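Local atomic coordinates of synaptotagmin-1 (Arabidopsis thaliana, PDB entry 7ATP), a protein that helps maintain plasma membrane integrity during freezing and osmotic stress, and binds calcium ions and lipids. Residues 13-18 against 57-62; 20-25 against 52-57; 28-33 against 78-83. All coordinates share one frame; numbering follows the deposited sequence.

Interaction 1 (13-18 against 57-62)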
loop_
_atom_site.group_PDB
_atom_site.type_symbol
_atom_site.label_atom_id
_atom_site.label_comp_id
_atom_site.label_asym_id
_atom_site.label_seq_id
_atom_site.Cartn_x
_atom_site.Cartn_y
_atom_site.Cartn_z
ATOM N N LYS A 13 5.592 4.376 4.376
ATOM C CA LYS A 13 6.057 5.020 3.165
ATOM C C LYS A 13 5.781 4.071 2.008
ATOM O O LYS A 13 6.255 2.928 2.015
ATOM C CB LYS A 13 7.538 5.378 3.235
ATOM C CG LYS A 13 8.036 6.061 1.971
ATOM C CD LYS A 13 9.545 6.335 1.997
ATOM C CE LYS A 13 9.899 7.506 2.902
ATOM N NZ LYS A 13 11.341 7.498 3.354
ATOM N N VAL A 14 4.973 4.521 1.047
ATOM C CA VAL A 14 4.789 3.782 -0.192
ATOM C C VAL A 14 5.906 4.239 -1.112
ATOM O O VAL A 14 5.952 5.402 -1.513
ATOM C CB VAL A 14 3.404 4.038 -0.806
ATOM C CG1 VAL A 14 3.338 3.471 -2.179
ATOM C CG2 VAL A 14 2.326 3.403 0.059
ATOM N N VAL A 15 6.822 3.334 -1.431
ATOM C CA VAL A 15 8.036 3.714 -2.133
ATOM C C VAL A 15 7.773 3.740 -3.621
ATOM O O VAL A 15 7.732 4.809 -4.243
ATOM C CB VAL A 15 9.193 2.754 -1.825
ATOM C CG1 VAL A 15 10.407 3.131 -2.662
ATOM C CG2 VAL A 15 9.520 2.798 -0.369
ATOM N N ARG A 16 7.609 2.559 -4.202
ATOM C CA ARG A 16 7.386 2.446 -5.628
ATOM C C ARG A 16 6.648 1.151 -5.897
ATOM O O ARG A 16 6.475 0.310 -5.016
ATOM C CB ARG A 16 8.692 2.460 -6.413
ATOM C CG ARG A 16 9.353 1.089 -6.507
ATOM C CD ARG A 16 10.785 1.169 -7.054
ATOM N NE ARG A 16 11.780 1.329 -5.994
ATOM C CZ ARG A 16 12.395 2.475 -5.703
ATOM N NH1 ARG A 16 13.286 2.530 -4.714
ATOM N NH2 ARG A 16 12.118 3.568 -6.400
ATOM N N ALA A 17 6.215 0.999 -7.131
ATOM C CA ALA A 17 5.745 -0.273 -7.628
ATOM C C ALA A 17 6.590 -0.596 -8.838
ATOM O O ALA A 17 7.131 0.305 -9.478
ATOM C CB ALA A 17 4.275 -0.232 -7.989
ATOM N N VAL A 18 6.746 -1.884 -9.124
ATOM C CA VAL A 18 7.637 -2.333 -10.187
ATOM C C VAL A 18 6.962 -3.470 -10.920
ATOM O O VAL A 18 6.479 -4.414 -10.289
ATOM C CB VAL A 18 9.005 -2.786 -9.644
ATOM C CG1 VAL A 18 9.810 -3.431 -10.741
ATOM C CG2 VAL A 18 9.763 -1.615 -9.080
ATOM N N GLU A 57 6.874 5.761 -8.933
ATOM C CA GLU A 57 7.577 6.039 -7.700
ATOM C C GLU A 57 6.808 7.123 -6.977
ATOM O O GLU A 57 6.635 8.220 -7.510
ATOM C CB GLU A 57 9.015 6.475 -7.981
ATOM C CG GLU A 57 9.874 5.338 -8.513
ATOM C CD GLU A 57 11.338 5.715 -8.637
ATOM O OE1 GLU A 57 11.774 6.123 -9.745
ATOM O OE2 GLU A 57 12.048 5.615 -7.614
ATOM N N TRP A 58 6.370 6.826 -5.762
ATOM C CA TRP A 58 5.670 7.812 -4.967
ATOM C C TRP A 58 6.524 8.372 -3.853
ATOM O O TRP A 58 6.597 9.587 -3.686
ATOM C CB TRP A 58 4.408 7.210 -4.351
ATOM C CG TRP A 58 3.390 6.833 -5.311
ATOM C CD1 TRP A 58 2.449 7.653 -5.875
ATOM C CD2 TRP A 58 3.137 5.524 -5.813
ATOM N NE1 TRP A 58 1.650 6.925 -6.695
ATOM C CE2 TRP A 58 2.044 5.618 -6.680
ATOM C CE3 TRP A 58 3.733 4.285 -5.617
ATOM C CZ2 TRP A 58 1.543 4.536 -7.367
ATOM C CZ3 TRP A 58 3.225 3.195 -6.285
ATOM C CH2 TRP A 58 2.145 3.328 -7.154
ATOM N N ASN A 59 7.148 7.509 -3.061
ATOM C CA ASN A 59 7.794 7.950 -1.841
ATOM C C ASN A 59 6.829 8.762 -0.988
ATOM O O ASN A 59 7.158 9.835 -0.476
ATOM C CB ASN A 59 9.054 8.744 -2.165
ATOM C CG ASN A 59 10.174 7.843 -2.629
ATOM O OD1 ASN A 59 10.346 6.723 -2.110
ATOM N ND2 ASN A 59 10.926 8.297 -3.620
ATOM N N GLU A 60 5.613 8.248 -0.852
ATOM C CA GLU A 60 4.574 8.967 -0.145
ATOM C C GLU A 60 4.381 8.348 1.222
ATOM O O GLU A 60 4.371 7.126 1.366
ATOM C CB GLU A 60 3.263 8.998 -0.953
ATOM C CG GLU A 60 3.430 9.913 -2.176
ATOM C CD GLU A 60 2.182 10.121 -3.054
ATOM O OE1 GLU A 60 1.048 9.792 -2.663
ATOM O OE2 GLU A 60 2.370 10.684 -4.148
ATOM N N GLU A 61 4.267 9.201 2.231
ATOM C CA GLU A 61 4.249 8.761 3.620
ATOM C C GLU A 61 2.870 8.968 4.220
ATOM O O GLU A 61 2.281 10.043 4.076
ATOM C CB GLU A 61 5.282 9.525 4.452
ATOM C CG GLU A 61 6.602 9.728 3.749
ATOM C CD GLU A 61 7.665 10.254 4.694
ATOM O OE1 GLU A 61 7.929 11.476 4.671
ATOM O OE2 GLU A 61 8.215 9.446 5.480
ATOM N N PHE A 62 2.374 7.953 4.906
ATOM C CA PHE A 62 1.119 8.034 5.630
ATOM C C PHE A 62 1.369 7.538 7.045
ATOM O O PHE A 62 2.384 6.898 7.315
ATOM C CB PHE A 62 0.036 7.213 4.935
ATOM C CG PHE A 62 -0.116 7.563 3.486
ATOM C CD1 PHE A 62 -1.066 8.481 3.081
ATOM C CD2 PHE A 62 0.745 7.030 2.541
ATOM C CE1 PHE A 62 -1.191 8.849 1.722
ATOM C CE2 PHE A 62 0.641 7.379 1.200
ATOM C CZ PHE A 62 -0.338 8.294 0.779
#
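Val14 and Glu60 form a hydrogen-bonded pair between the antiparallel strands 13-18 and 57-62, whose axes run at 172° to each other: Val14 N donates to Glu60 O (2.7 Å) and Glu60 N to Val14 O. The register then slips by one residue before the non-hydrogen-bonded pair Arg16 and Glu57. Asn59 and Glu60 both face Val14, a G1 beta bulge; Asn59 adopts a positive phi of 52°, which asparagine tolerates better than most residues. Here Val15 O is gripped twice, by Trp58 N (2.9 Å) and Asn59 N (3.0 Å).

The indole of Trp58 runs alongside Val14, both side chains leaving the sheet in the same direction. Val14 CG1, placed anti to the backbone N (chi1 170°), meets Trp58 CE3 at 3.6 Å, while the neighbouring CZ3 reaches Ala17 CB at 4.0 Å; the small alanine leaves room for the broad indole, whose NE1 is satisfied by Thr48 O. On the other face, Lys13 runs alongside Glu61. Its CE lies 3.6 Å from Glu61 OE2, but NZ stays at 4.3 Å from the same oxygen, longer than a salt bridge. Arg16 NH2 and Glu57 OE2 are modelled as a salt bridge, but they sit too close for their exact placement to be trusted. The NE of Arg16 forms a further salt bridge with Glu133.

Strand 57-66 is an outermost strand of its sheet. Strand 8-18 separates it from strand 131-140, where Val15 and Arg16 both face Glu133 in a classic beta bulge. Val14 packs on Ile35 and Trp58 on Val33 of strand 31-37 in the other sheet.

Interaction 2 (20-25 against 52-57). With CA (calcium ion), chain C; CA (calcium ion), chain B.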
loop_
_atom_site.group_PDB
_atom_site.type_symbol
_atom_site.label_atom_id
_atom_site.label_comp_id
_atom_site.label_asym_id
_atom_site.label_seq_id
_atom_site.Cartn_x
_atom_site.Cartn_y
_atom_site.Cartn_z
ATOM N N LEU A 20 4.164 -3.454 -13.097
ATOM C CA LEU A 20 2.719 -3.567 -13.127
ATOM C C LEU A 20 2.260 -4.040 -14.491
ATOM O O LEU A 20 2.984 -3.942 -15.484
ATOM C CB LEU A 20 2.067 -2.239 -12.799
ATOM C CG LEU A 20 2.401 -1.890 -11.372
ATOM C CD1 LEU A 20 2.238 -0.432 -11.194
ATOM C CD2 LEU A 20 1.460 -2.650 -10.496
ATOM N N ARG A 21 1.036 -4.556 -14.524
ATOM C CA ARG A 21 0.463 -5.064 -15.757
ATOM C C ARG A 21 -0.152 -3.935 -16.561
ATOM O O ARG A 21 -0.653 -2.959 -16.006
ATOM C CB ARG A 21 -0.603 -6.111 -15.457
ATOM C CG ARG A 21 -0.037 -7.477 -15.198
ATOM C CD ARG A 21 0.523 -8.059 -16.479
ATOM N NE ARG A 21 0.702 -9.502 -16.379
ATOM C CZ ARG A 21 1.099 -10.276 -17.382
ATOM N NH1 ARG A 21 1.360 -9.744 -18.569
ATOM N NH2 ARG A 21 1.234 -11.582 -17.199
ATOM N N LYS A 22 -0.117 -4.077 -17.881
ATOM C CA LYS A 22 -0.810 -3.117 -18.721
ATOM C C LYS A 22 -2.299 -3.233 -18.473
ATOM O O LYS A 22 -2.860 -4.328 -18.475
ATOM C CB LYS A 22 -0.489 -3.354 -20.188
ATOM C CG LYS A 22 0.921 -2.940 -20.587
ATOM C CD LYS A 22 1.184 -3.178 -22.076
ATOM C CE LYS A 22 2.534 -2.616 -22.522
ATOM N NZ LYS A 22 2.711 -2.639 -24.010
ATOM N N LYS A 23 -2.939 -2.110 -18.204
ATOM C CA LYS A 23 -4.365 -2.132 -17.945
ATOM C C LYS A 23 -5.122 -1.087 -18.750
ATOM O O LYS A 23 -6.342 -0.969 -18.596
ATOM C CB LYS A 23 -4.627 -1.960 -16.452
ATOM C CG LYS A 23 -4.204 -3.173 -15.631
ATOM C CD LYS A 23 -5.342 -3.648 -14.727
ATOM C CE LYS A 23 -5.557 -5.146 -14.826
ATOM N NZ LYS A 23 -4.277 -5.907 -14.807
ATOM N N ASP A 24 -4.443 -0.339 -19.612
ATOM C CA ASP A 24 -5.086 0.667 -20.439
ATOM C C ASP A 24 -4.786 0.395 -21.897
ATOM O O ASP A 24 -3.758 -0.197 -22.240
ATOM C CB ASP A 24 -4.614 2.081 -20.109
ATOM C CG ASP A 24 -5.246 2.626 -18.855
ATOM O OD1 ASP A 24 -6.343 2.125 -18.503
ATOM O OD2 ASP A 24 -4.651 3.542 -18.226
ATOM N N LEU A 25 -5.686 0.878 -22.751
ATOM C CA LEU A 25 -5.491 0.766 -24.191
ATOM C C LEU A 25 -4.140 1.326 -24.607
ATOM O O LEU A 25 -3.463 0.757 -25.470
ATOM C CB LEU A 25 -6.610 1.497 -24.922
ATOM C CG LEU A 25 -6.811 1.095 -26.374
ATOM C CD1 LEU A 25 -6.968 -0.418 -26.462
ATOM C CD2 LEU A 25 -8.034 1.808 -26.916
ATOM N N LYS A 52 -0.012 6.994 -16.686
ATOM C CA LYS A 52 0.762 6.435 -17.783
ATOM C C LYS A 52 2.128 5.954 -17.301
ATOM O O LYS A 52 3.179 6.292 -17.851
ATOM C CB LYS A 52 0.867 7.455 -18.921
ATOM C CG LYS A 52 -0.541 7.796 -19.501
ATOM C CD LYS A 52 -0.497 8.841 -20.615
ATOM C CE LYS A 52 -1.914 9.284 -20.999
ATOM N NZ LYS A 52 -2.782 8.096 -21.192
ATOM N N ASN A 53 2.108 5.114 -16.273
ATOM C CA ASN A 53 3.358 4.715 -15.651
ATOM C C ASN A 53 3.234 3.305 -15.109
ATOM O O ASN A 53 2.419 3.068 -14.218
ATOM C CB ASN A 53 3.705 5.685 -14.540
ATOM C CG ASN A 53 5.125 5.580 -14.129
ATOM O OD1 ASN A 53 5.714 4.503 -14.162
ATOM N ND2 ASN A 53 5.698 6.700 -13.726
ATOM N N LEU A 54 4.060 2.386 -15.608
ATOM C CA LEU A 54 4.054 1.023 -15.089
ATOM C C LEU A 54 5.137 0.779 -14.043
ATOM O O LEU A 54 5.201 -0.311 -13.465
ATOM C CB LEU A 54 4.202 0.019 -16.229
ATOM C CG LEU A 54 2.969 -0.222 -17.096
ATOM C CD1 LEU A 54 3.266 -1.380 -18.003
ATOM C CD2 LEU A 54 1.741 -0.519 -16.268
ATOM N N ASN A 55 5.983 1.759 -13.781
ATOM C CA ASN A 55 6.942 1.685 -12.686
ATOM C C ASN A 55 6.864 2.973 -11.877
ATOM O O ASN A 55 7.768 3.792 -11.924
ATOM C CB ASN A 55 8.346 1.468 -13.237
ATOM C CG ASN A 55 8.422 0.253 -14.134
ATOM O OD1 ASN A 55 8.559 -0.876 -13.657
ATOM N ND2 ASN A 55 8.311 0.472 -15.437
ATOM N N PRO A 56 5.755 3.196 -11.172
ATOM C CA PRO A 56 5.596 4.490 -10.493
ATOM C C PRO A 56 6.419 4.559 -9.234
ATOM O O PRO A 56 6.585 3.574 -8.515
ATOM C CB PRO A 56 4.109 4.533 -10.153
ATOM C CG PRO A 56 3.740 3.081 -10.001
ATOM C CD PRO A 56 4.598 2.316 -10.969
ATOM N N GLU A 57 6.874 5.761 -8.933
ATOM C CA GLU A 57 7.577 6.039 -7.700
ATOM C C GLU A 57 6.808 7.123 -6.977
ATOM O O GLU A 57 6.635 8.220 -7.510
ATOM C CB GLU A 57 9.015 6.475 -7.981
ATOM C CG GLU A 57 9.874 5.338 -8.513
ATOM C CD GLU A 57 11.338 5.715 -8.637
ATOM O OE1 GLU A 57 11.774 6.123 -9.745
ATOM O OE2 GLU A 57 12.048 5.615 -7.614
HETATM CA CA CA C . -7.768 0.686 -17.467
HETATM CA CA CA B . -6.243 3.770 -16.642
HETATM O O HOH W 1 -7.148 5.221 -18.114
HETATM O O HOH W 2 -8.952 0.807 -19.515
#
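Leu20 packs against the backbone and side chain of Leu54, and its N makes a weak hydrogen bond, 3.3 Å, to Leu54 O. Along the Leu20 side chain, CB touches Leu54 CD2 at 3.9 Å, CG lies near Leu54 O, and the tip CD1 meets Pro56 CD at 3.6 Å, the two side chains crossing at a slant. The Leu20 side chain also touches Pro31, Met90 and Leu112, so a wholly apolar residue suits the place.

Leu54 answers from the other loop. Its CG stands beside the backbone N, opposite the carbonyl carbon (chi1 -76°), which carries both methyls over to 20-22. CD2 lies 3.4 Å from Arg21 O, and CD1 meets Lys22 CG at 3.8 Å, while the rest of the extended lysine chain continues away from 52-57. In an Asx turn, Asn53 OD1 accepts from Asn55 N at 2.8 Å.

Further along 20-25 the chemistry becomes ionic. Asp24 OD1 bridges both calcium ions and OD2 binds one of them, while Lys23 O is a ligand of the other. Segment 52-57 supplies no calcium ligand, but the backbone N of Lys52 is hydrogen-bonded to Asp30 OD1, a second-shell bond to a metal-binding carboxylate. Loops gathered round paired calcium ions at one end of a beta sandwich are the hallmark of a C2 domain.

Interaction 3 (28-33 against 78-83). With CA (calcium ion), chain B; CA (calcium ion), chain C.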
loop_
_atom_site.group_PDB
_atom_site.type_symbol
_atom_site.label_atom_id
_atom_site.label_comp_id
_atom_site.label_asym_id
_atom_site.label_seq_id
_atom_site.Cartn_x
_atom_site.Cartn_y
_atom_site.Cartn_z
ATOM N N GLY A 28 -0.124 2.223 -20.521
ATOM C CA GLY A 28 0.185 1.262 -19.486
ATOM C C GLY A 28 -0.934 1.120 -18.481
ATOM O O GLY A 28 -1.740 0.183 -18.552
ATOM N N ALA A 29 -0.974 2.060 -17.543
ATOM C CA ALA A 29 -1.928 2.111 -16.445
ATOM C C ALA A 29 -1.698 3.436 -15.733
ATOM O O ALA A 29 -0.705 4.125 -15.970
ATOM C CB ALA A 29 -1.767 0.927 -15.478
ATOM N N ASP A 30 -2.616 3.782 -14.848
ATOM C CA ASP A 30 -2.510 4.993 -14.037
ATOM C C ASP A 30 -2.591 4.561 -12.585
ATOM O O ASP A 30 -3.627 4.731 -11.935
ATOM C CB ASP A 30 -3.617 5.973 -14.415
ATOM C CG ASP A 30 -3.771 6.117 -15.935
ATOM O OD1 ASP A 30 -2.844 6.652 -16.575
ATOM O OD2 ASP A 30 -4.797 5.681 -16.526
ATOM N N PRO A 31 -1.521 3.958 -12.053
ATOM C CA PRO A 31 -1.619 3.323 -10.741
ATOM C C PRO A 31 -1.726 4.344 -9.636
ATOM O O PRO A 31 -1.189 5.446 -9.719
ATOM C CB PRO A 31 -0.320 2.520 -10.630
ATOM C CG PRO A 31 0.602 3.174 -11.555
ATOM C CD PRO A 31 -0.250 3.631 -12.706
ATOM N N PHE A 32 -2.471 3.970 -8.600
ATOM C CA PHE A 32 -2.353 4.576 -7.287
ATOM C C PHE A 32 -2.584 3.463 -6.288
ATOM O O PHE A 32 -3.027 2.372 -6.650
ATOM C CB PHE A 32 -3.326 5.736 -7.074
ATOM C CG PHE A 32 -4.787 5.325 -7.104
ATOM C CD1 PHE A 32 -5.443 5.128 -8.313
ATOM C CD2 PHE A 32 -5.501 5.188 -5.931
ATOM C CE1 PHE A 32 -6.786 4.781 -8.343
ATOM C CE2 PHE A 32 -6.845 4.832 -5.949
ATOM C CZ PHE A 32 -7.486 4.618 -7.161
ATOM N N VAL A 33 -2.254 3.718 -5.031
ATOM C CA VAL A 33 -2.303 2.684 -4.003
ATOM C C VAL A 33 -3.268 3.103 -2.908
ATOM O O VAL A 33 -3.232 4.248 -2.442
ATOM C CB VAL A 33 -0.912 2.422 -3.401
ATOM C CG1 VAL A 33 -0.987 1.242 -2.483
ATOM C CG2 VAL A 33 0.086 2.184 -4.489
ATOM N N VAL A 78 -3.574 -1.904 -5.138
ATOM C CA VAL A 78 -3.100 -1.118 -6.269
ATOM C C VAL A 78 -4.200 -1.056 -7.312
ATOM O O VAL A 78 -4.652 -2.098 -7.802
ATOM C CB VAL A 78 -1.827 -1.704 -6.878
ATOM C CG1 VAL A 78 -1.376 -0.821 -8.022
ATOM C CG2 VAL A 78 -0.777 -1.811 -5.839
ATOM N N TYR A 79 -4.602 0.163 -7.674
ATOM C CA TYR A 79 -5.665 0.396 -8.633
ATOM C C TYR A 79 -5.157 1.227 -9.799
ATOM O O TYR A 79 -4.224 2.033 -9.665
ATOM C CB TYR A 79 -6.845 1.120 -7.992
ATOM C CG TYR A 79 -7.620 0.332 -6.967
ATOM C CD1 TYR A 79 -8.654 -0.512 -7.344
ATOM C CD2 TYR A 79 -7.360 0.480 -5.609
ATOM C CE1 TYR A 79 -9.392 -1.219 -6.395
ATOM C CE2 TYR A 79 -8.089 -0.212 -4.658
ATOM C CZ TYR A 79 -9.104 -1.063 -5.051
ATOM O OH TYR A 79 -9.823 -1.752 -4.090
ATOM N N ASP A 80 -5.800 1.033 -10.938
ATOM C CA ASP A 80 -5.567 1.820 -12.142
ATOM C C ASP A 80 -6.713 2.815 -12.316
ATOM O O ASP A 80 -7.845 2.433 -12.628
ATOM C CB ASP A 80 -5.425 0.900 -13.341
ATOM C CG ASP A 80 -5.637 1.620 -14.662
ATOM O OD1 ASP A 80 -5.147 2.753 -14.836
ATOM O OD2 ASP A 80 -6.269 1.018 -15.539
ATOM N N TRP A 81 -6.415 4.093 -12.114
ATOM C CA TRP A 81 -7.432 5.124 -12.232
ATOM C C TRP A 81 -7.989 5.129 -13.649
ATOM O O TRP A 81 -7.253 4.947 -14.616
ATOM C CB TRP A 81 -6.817 6.477 -11.877
ATOM C CG TRP A 81 -7.638 7.735 -12.165
ATOM C CD1 TRP A 81 -8.456 8.401 -11.296
ATOM C CD2 TRP A 81 -7.609 8.518 -13.364
ATOM N NE1 TRP A 81 -8.946 9.544 -11.894
ATOM C CE2 TRP A 81 -8.437 9.634 -13.161
ATOM C CE3 TRP A 81 -6.938 8.401 -14.569
ATOM C CZ2 TRP A 81 -8.660 10.598 -14.151
ATOM C CZ3 TRP A 81 -7.140 9.380 -15.548
ATOM C CH2 TRP A 81 -7.999 10.452 -15.329
ATOM N N GLU A 82 -9.294 5.307 -13.775
ATOM C CA GLU A 82 -9.914 5.362 -15.087
ATOM C C GLU A 82 -10.486 6.742 -15.339
ATOM O O GLU A 82 -10.961 7.420 -14.417
ATOM C CB GLU A 82 -11.007 4.309 -15.246
ATOM C CG GLU A 82 -10.514 2.885 -14.998
ATOM C CD GLU A 82 -9.501 2.422 -16.040
ATOM O OE1 GLU A 82 -9.767 1.395 -16.712
ATOM O OE2 GLU A 82 -8.452 3.088 -16.201
ATOM N N GLN A 83 -10.424 7.151 -16.605
ATOM C CA GLN A 83 -11.021 8.421 -16.965
ATOM C C GLN A 83 -12.522 8.346 -16.858
ATOM O O GLN A 83 -13.174 9.354 -16.592
ATOM C CB GLN A 83 -10.588 8.820 -18.359
ATOM C CG GLN A 83 -9.101 8.973 -18.407
ATOM C CD GLN A 83 -8.658 9.700 -19.624
ATOM O OE1 GLN A 83 -9.404 9.764 -20.605
ATOM N NE2 GLN A 83 -7.440 10.280 -19.578
HETATM CA CA CA B . -6.243 3.770 -16.642
HETATM CA CA CA C . -7.768 0.686 -17.467
HETATM O O HOH W 1 -7.148 5.221 -18.114
HETATM O O HOH W 2 -8.952 0.807 -19.515
#
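Asp30 and Asp80 stand where two antiparallel strands of the C2 beta sandwich, 31-33 and 78-80, run out into its calcium-binding loops. Among backbone bonds, Phe32 and Tyr79 form a hydrogen-bonded pair, Phe32 N to Tyr79 O at 2.8 Å and Tyr79 N to Phe32 O at 2.9 Å. Pro31, with no N-H to give, fits the adjoining non-hydrogen-bonded position opposite Asp80. Past the strand end, Trp81 N donates to Asp30 O.

Apolar contacts occupy both faces. Phe32 holds its CG between the backbone N and carbonyl carbon (chi1 64°), which swings the ring across toward strand 78-80: Tyr79 CB lies over its face in a CH-pi contact, 4.0 Å from the centroid, and Trp81 N sits at its edge. On the opposite face, Val33 CG2 meets Val78 CG2 at 4.3 Å.

Metal binding explains the crowding of acidic groups. Asp30 OD2, Asp80 OD1 and Glu82 OE2 bind the calcium ion of chain B, whose charge probably offsets the repulsion among these carboxylates; the carbonyl Trp81 O, Asp24 and a water complete its shell. Asp30 OD1 accepts from the backbone N of Lys52, which helps hold OD2 toward the ion. Asp80 OD2 and both carboxylate oxygens of Glu82 bind the second calcium ion, together with Lys23 O, Asp24, Glu88 and a water. Asp80 OD1 itself bonds the chain B ion at 2.3 Å and accepts from Asp30 N at 2.7 Å, the donor approaching from above the carboxylate plane.

How the interactions relate
Interaction 1 joins strands of one sheet of the sandwich and interaction 3 strands of the other; Trp58 spans the interior between them, its CH2 packing on Val33 CG2 at 3.6 Å. Interaction 2 joins loops rather than strands, and runs into strand 57-66 through the shared Glu57. Interaction 3 is the most buried, whereas interactions 1 and 2 mix buried aliphatic or aromatic groups with charged residues at the surface. Chemistry follows place: interaction 1 has charged pairs but no metal, while interactions 2 and 3 converge on the same two calcium ions. There Asp24 OD2 and Asp30 OD2 approach to 2.7 Å, because both bind the chain B calcium ion.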